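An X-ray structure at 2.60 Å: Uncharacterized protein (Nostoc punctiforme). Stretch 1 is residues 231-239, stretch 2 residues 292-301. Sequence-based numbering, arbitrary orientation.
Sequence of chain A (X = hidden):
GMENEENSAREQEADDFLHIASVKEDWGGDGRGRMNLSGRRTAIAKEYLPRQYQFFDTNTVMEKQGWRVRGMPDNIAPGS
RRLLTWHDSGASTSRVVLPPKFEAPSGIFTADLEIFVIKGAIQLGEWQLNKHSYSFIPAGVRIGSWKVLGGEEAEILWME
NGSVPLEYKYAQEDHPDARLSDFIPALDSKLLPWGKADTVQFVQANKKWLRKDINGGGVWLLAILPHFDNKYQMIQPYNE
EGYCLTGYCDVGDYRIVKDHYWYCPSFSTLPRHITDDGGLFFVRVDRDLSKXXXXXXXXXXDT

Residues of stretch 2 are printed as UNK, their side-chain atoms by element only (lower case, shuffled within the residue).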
# COMPACT_ATOMS: atom_id res chain seq x y z
N LYS A 231 -10.65 2.11 26.12
CA LYS A 231 -12.13 2.18 26.17
C LYS A 231 -12.88 1.09 26.90
O LYS A 231 -13.83 1.40 27.60
CB LYS A 231 -12.70 2.39 24.73
CG LYS A 231 -12.18 3.70 24.11
CD LYS A 231 -12.10 3.68 22.59
CE LYS A 231 -11.26 4.88 22.10
NZ LYS A 231 -10.96 4.83 20.65
N TYR A 232 -12.47 -0.18 26.76
CA TYR A 232 -13.18 -1.29 27.37
C TYR A 232 -12.28 -2.17 28.22
O TYR A 232 -11.08 -1.96 28.30
CB TYR A 232 -13.78 -2.13 26.24
CG TYR A 232 -14.23 -1.32 25.04
CD1 TYR A 232 -15.33 -0.47 25.10
CD2 TYR A 232 -13.54 -1.41 23.82
CE1 TYR A 232 -15.73 0.27 23.99
CE2 TYR A 232 -13.94 -0.67 22.71
CZ TYR A 232 -15.03 0.16 22.80
OH TYR A 232 -15.42 0.89 21.69
N GLN A 233 -12.88 -3.17 28.86
CA GLN A 233 -12.12 -4.13 29.65
C GLN A 233 -11.63 -5.16 28.64
O GLN A 233 -12.07 -5.15 27.49
CB GLN A 233 -12.96 -4.81 30.73
CG GLN A 233 -13.59 -3.84 31.71
CD GLN A 233 -14.36 -4.53 32.83
OE1 GLN A 233 -13.92 -5.53 33.39
NE2 GLN A 233 -15.50 -3.95 33.18
N MSE A 234 -10.72 -6.04 29.07
CA MSE A 234 -10.18 -7.08 28.18
C MSE A 234 -10.08 -8.46 28.82
O MSE A 234 -9.38 -8.66 29.81
CB MSE A 234 -8.79 -6.71 27.71
CG MSE A 234 -8.71 -5.51 26.80
SE MSE A 234 -6.82 -5.21 26.44
CE MSE A 234 -6.90 -3.60 25.65
N ILE A 235 -10.77 -9.42 28.22
CA ILE A 235 -10.72 -10.80 28.67
C ILE A 235 -9.48 -11.34 27.94
O ILE A 235 -9.40 -11.32 26.71
CB ILE A 235 -12.01 -11.56 28.34
CG1 ILE A 235 -13.20 -10.87 29.02
CG2 ILE A 235 -11.86 -13.03 28.77
CD1 ILE A 235 -14.55 -11.35 28.57
N GLN A 236 -8.49 -11.76 28.72
CA GLN A 236 -7.21 -12.24 28.21
C GLN A 236 -7.03 -13.74 28.39
O GLN A 236 -6.51 -14.17 29.42
CB GLN A 236 -6.07 -11.47 28.90
CG GLN A 236 -6.07 -9.97 28.56
CD GLN A 236 -4.87 -9.20 29.13
OE1 GLN A 236 -4.02 -9.75 29.83
NE2 GLN A 236 -4.80 -7.91 28.82
N PRO A 237 -7.46 -14.57 27.40
CA PRO A 237 -7.29 -16.04 27.49
C PRO A 237 -5.83 -16.51 27.27
O PRO A 237 -5.56 -17.32 26.40
CB PRO A 237 -8.23 -16.55 26.39
CG PRO A 237 -8.13 -15.52 25.38
CD PRO A 237 -8.22 -14.24 26.19
N TYR A 238 -4.92 -16.02 28.11
CA TYR A 238 -3.50 -16.33 28.00
C TYR A 238 -2.77 -15.76 29.21
O TYR A 238 -3.33 -14.93 29.91
CB TYR A 238 -2.92 -15.73 26.70
CG TYR A 238 -3.17 -14.24 26.54
CD1 TYR A 238 -2.28 -13.30 27.05
CD2 TYR A 238 -4.31 -13.77 25.89
CE1 TYR A 238 -2.51 -11.94 26.91
CE2 TYR A 238 -4.54 -12.40 25.75
CZ TYR A 238 -3.64 -11.49 26.25
OH TYR A 238 -3.87 -10.15 26.11
N ASN A 239 -1.55 -16.22 29.45
CA ASN A 239 -0.75 -15.71 30.57
C ASN A 239 0.09 -14.55 30.08
O ASN A 239 0.64 -14.61 28.97
CB ASN A 239 0.17 -16.77 31.16
CG ASN A 239 -0.59 -17.92 31.78
OD1 ASN A 239 -1.51 -17.72 32.56
ND2 ASN A 239 -0.15 -19.13 31.48
N UNK A 292 -7.89 -14.83 15.73
CA UNK A 292 -9.22 -14.33 16.03
C UNK A 292 -9.67 -14.78 17.42
O UNK A 292 -9.46 -15.94 17.81
c UNK A 292 -11.71 -14.56 15.41
c UNK A 292 -10.25 -14.83 14.97
c UNK A 292 -9.95 -14.23 13.60
N UNK A 293 -10.31 -13.86 18.14
CA UNK A 293 -10.85 -14.09 19.49
C UNK A 293 -9.79 -14.40 20.58
O UNK A 293 -10.06 -15.17 21.50
c UNK A 293 -11.94 -15.19 19.45
N UNK A 294 -8.61 -13.79 20.46
CA UNK A 294 -7.52 -13.97 21.45
C UNK A 294 -7.48 -12.83 22.48
O UNK A 294 -6.93 -13.03 23.55
c UNK A 294 -6.12 -14.14 20.79
c UNK A 294 -6.08 -15.42 19.93
o UNK A 294 -5.80 -12.99 19.99
N UNK A 295 -7.98 -11.63 22.13
CA UNK A 295 -8.04 -10.49 23.06
C UNK A 295 -9.46 -10.01 22.83
O UNK A 295 -9.77 -9.47 21.77
c UNK A 295 -7.08 -8.28 23.84
c UNK A 295 -7.00 -9.40 22.78
c UNK A 295 -5.60 -10.00 22.77
N UNK A 296 -10.31 -10.21 23.83
CA UNK A 296 -11.73 -9.90 23.74
C UNK A 296 -12.12 -8.65 24.50
O UNK A 296 -12.05 -8.64 25.73
c UNK A 296 -12.52 -11.09 24.31
c UNK A 296 -12.15 -12.65 22.41
c UNK A 296 -12.08 -12.50 23.90
c UNK A 296 -12.92 -13.57 24.61
N UNK A 297 -12.52 -7.60 23.79
CA UNK A 297 -12.96 -6.37 24.45
C UNK A 297 -14.31 -6.64 25.13
O UNK A 297 -15.19 -7.25 24.53
o UNK A 297 -11.75 -4.82 23.07
c UNK A 297 -13.05 -5.19 23.48
N UNK A 298 -14.42 -6.18 26.37
CA UNK A 298 -15.60 -6.39 27.22
C UNK A 298 -16.06 -5.08 27.88
O UNK A 298 -15.23 -4.32 28.37
c UNK A 298 -15.85 -7.77 30.68
c UNK A 298 -18.03 -8.52 31.35
o UNK A 298 -18.94 -8.83 32.34
c UNK A 298 -17.49 -8.24 29.01
c UNK A 298 -15.22 -7.48 28.25
c UNK A 298 -16.22 -7.79 29.33
c UNK A 298 -16.75 -8.11 31.70
c UNK A 298 -18.41 -8.57 30.02
N UNK A 299 -17.37 -4.82 27.87
CA UNK A 299 -17.94 -3.59 28.45
C UNK A 299 -19.37 -3.85 28.95
O UNK A 299 -20.34 -3.49 28.29
c UNK A 299 -17.89 -2.46 27.45
N UNK A 300 -19.51 -4.47 30.13
CA UNK A 300 -20.84 -4.77 30.67
C UNK A 300 -21.64 -3.55 31.15
O UNK A 300 -21.05 -2.57 31.62
c UNK A 300 -19.16 -5.31 32.27
c UNK A 300 -20.52 -5.68 31.86
c UNK A 300 -18.44 -4.95 31.04
N UNK A 301 -22.97 -3.63 31.04
CA UNK A 301 -23.92 -2.59 31.45
C UNK A 301 -24.56 -2.91 32.80
O UNK A 301 -24.12 -3.83 33.51
c UNK A 301 -25.02 -2.45 30.40
o UNK A 301 -22.44 -1.15 29.18
c UNK A 301 -24.55 -2.32 28.93
n UNK A 301 -23.96 -0.27 27.77
c UNK A 301 -23.56 -1.17 28.66

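Position 292 has three side-chain carbons, one carrying the other two. The fork begins at CB, and nothing on stretch 1 lies near it. This is Val292.

Position 293 has a single side-chain carbon, CB, which points sideways to stretch 1. It is Ala293. Its backbone O lies 4.3 Å from CG of Pro237.

Position 294 has one carbon carrying one oxygen and one carbon. A beta-branched hydroxyl side chain is Thr294. Its contact with stretch 1 comes through the backbone. O lies 3.2 Å from CD of Pro237 and 3.3 Å from CE2 of Tyr238, at the edge of that ring. The hydroxyl is used by a residue just outside the stretch.

Position 295 again has three carbons, forked at CB. They touch two residues, Met234 and Tyr238. The pattern is that of Val295. CG1 is 4.0 Å from SE of Met234, a selenomethionine, and CG2 is 3.8 Å from OH of Tyr238.

Position 296 has four carbons, forked at the second. Its CB is 4.1 Å from CB of Ile235. The fork one carbon beyond CB separates leucine from isoleucine, so this is Leu296. Its backbone pairs with Ile235 in both directions: N of Ile235 donates to O of Leu296 at 2.9 Å, and N of Leu296 donates to O of Ile235 at 3.2 Å.

Position 297 has one carbon and then one oxygen. CB is 3.8 Å from CD2 of Tyr232. The residue is Ser297. OG is hydrogen-bonded elsewhere in the structure. Ser297 and Met234 face each other as a non-hydrogen-bonded antiparallel pair, but CA of Ser297 makes a CA-H...O contact with O of Gln233 at 3.4 Å.

Position 298 has one carbon, then a six-carbon ring bearing an oxygen. CB lies 3.9 Å from CD1 of Ile235. The ring oxygen identifies Tyr298. CD2 of its ring is 4.0 Å from OE1 of Gln233. N of Gln233 donates to O of Tyr298 at 2.7 Å, and N of Tyr298 donates to O of Gln233 at 2.8 Å.

Position 299 has one carbon, CB, 4.0 Å from CD1 of Tyr232. It is Ala299.

Position 300 has three carbons closing a ring onto the backbone N. That closure defines Pro300. Its CD is 3.8 Å from NE2 of Gln233.

Position 301 has three carbons, the third carrying one oxygen and one nitrogen. This is Gln301, exposed and out of reach of stretch 1.

The contact is a short antiparallel pairing of strands. Four backbone hydrogen bonds, two at Gln233 with Tyr298 and two at Ile235 with Leu296, fix the register. Side chains then alternate between the sheet faces. Gln233, Ile235, Leu296 and Tyr298 share one face, where Ile235 packs against both Leu296 and Tyr298. Met234 and Ser297 lie on the other. Beyond the strands, Tyr232 rests near Ser297 and Ala299, while Pro237 and Tyr238 meet O of Thr294. The two stretches bury 657 Å² between them.

Stretch 2 (292-301) VATVLSYAPQ
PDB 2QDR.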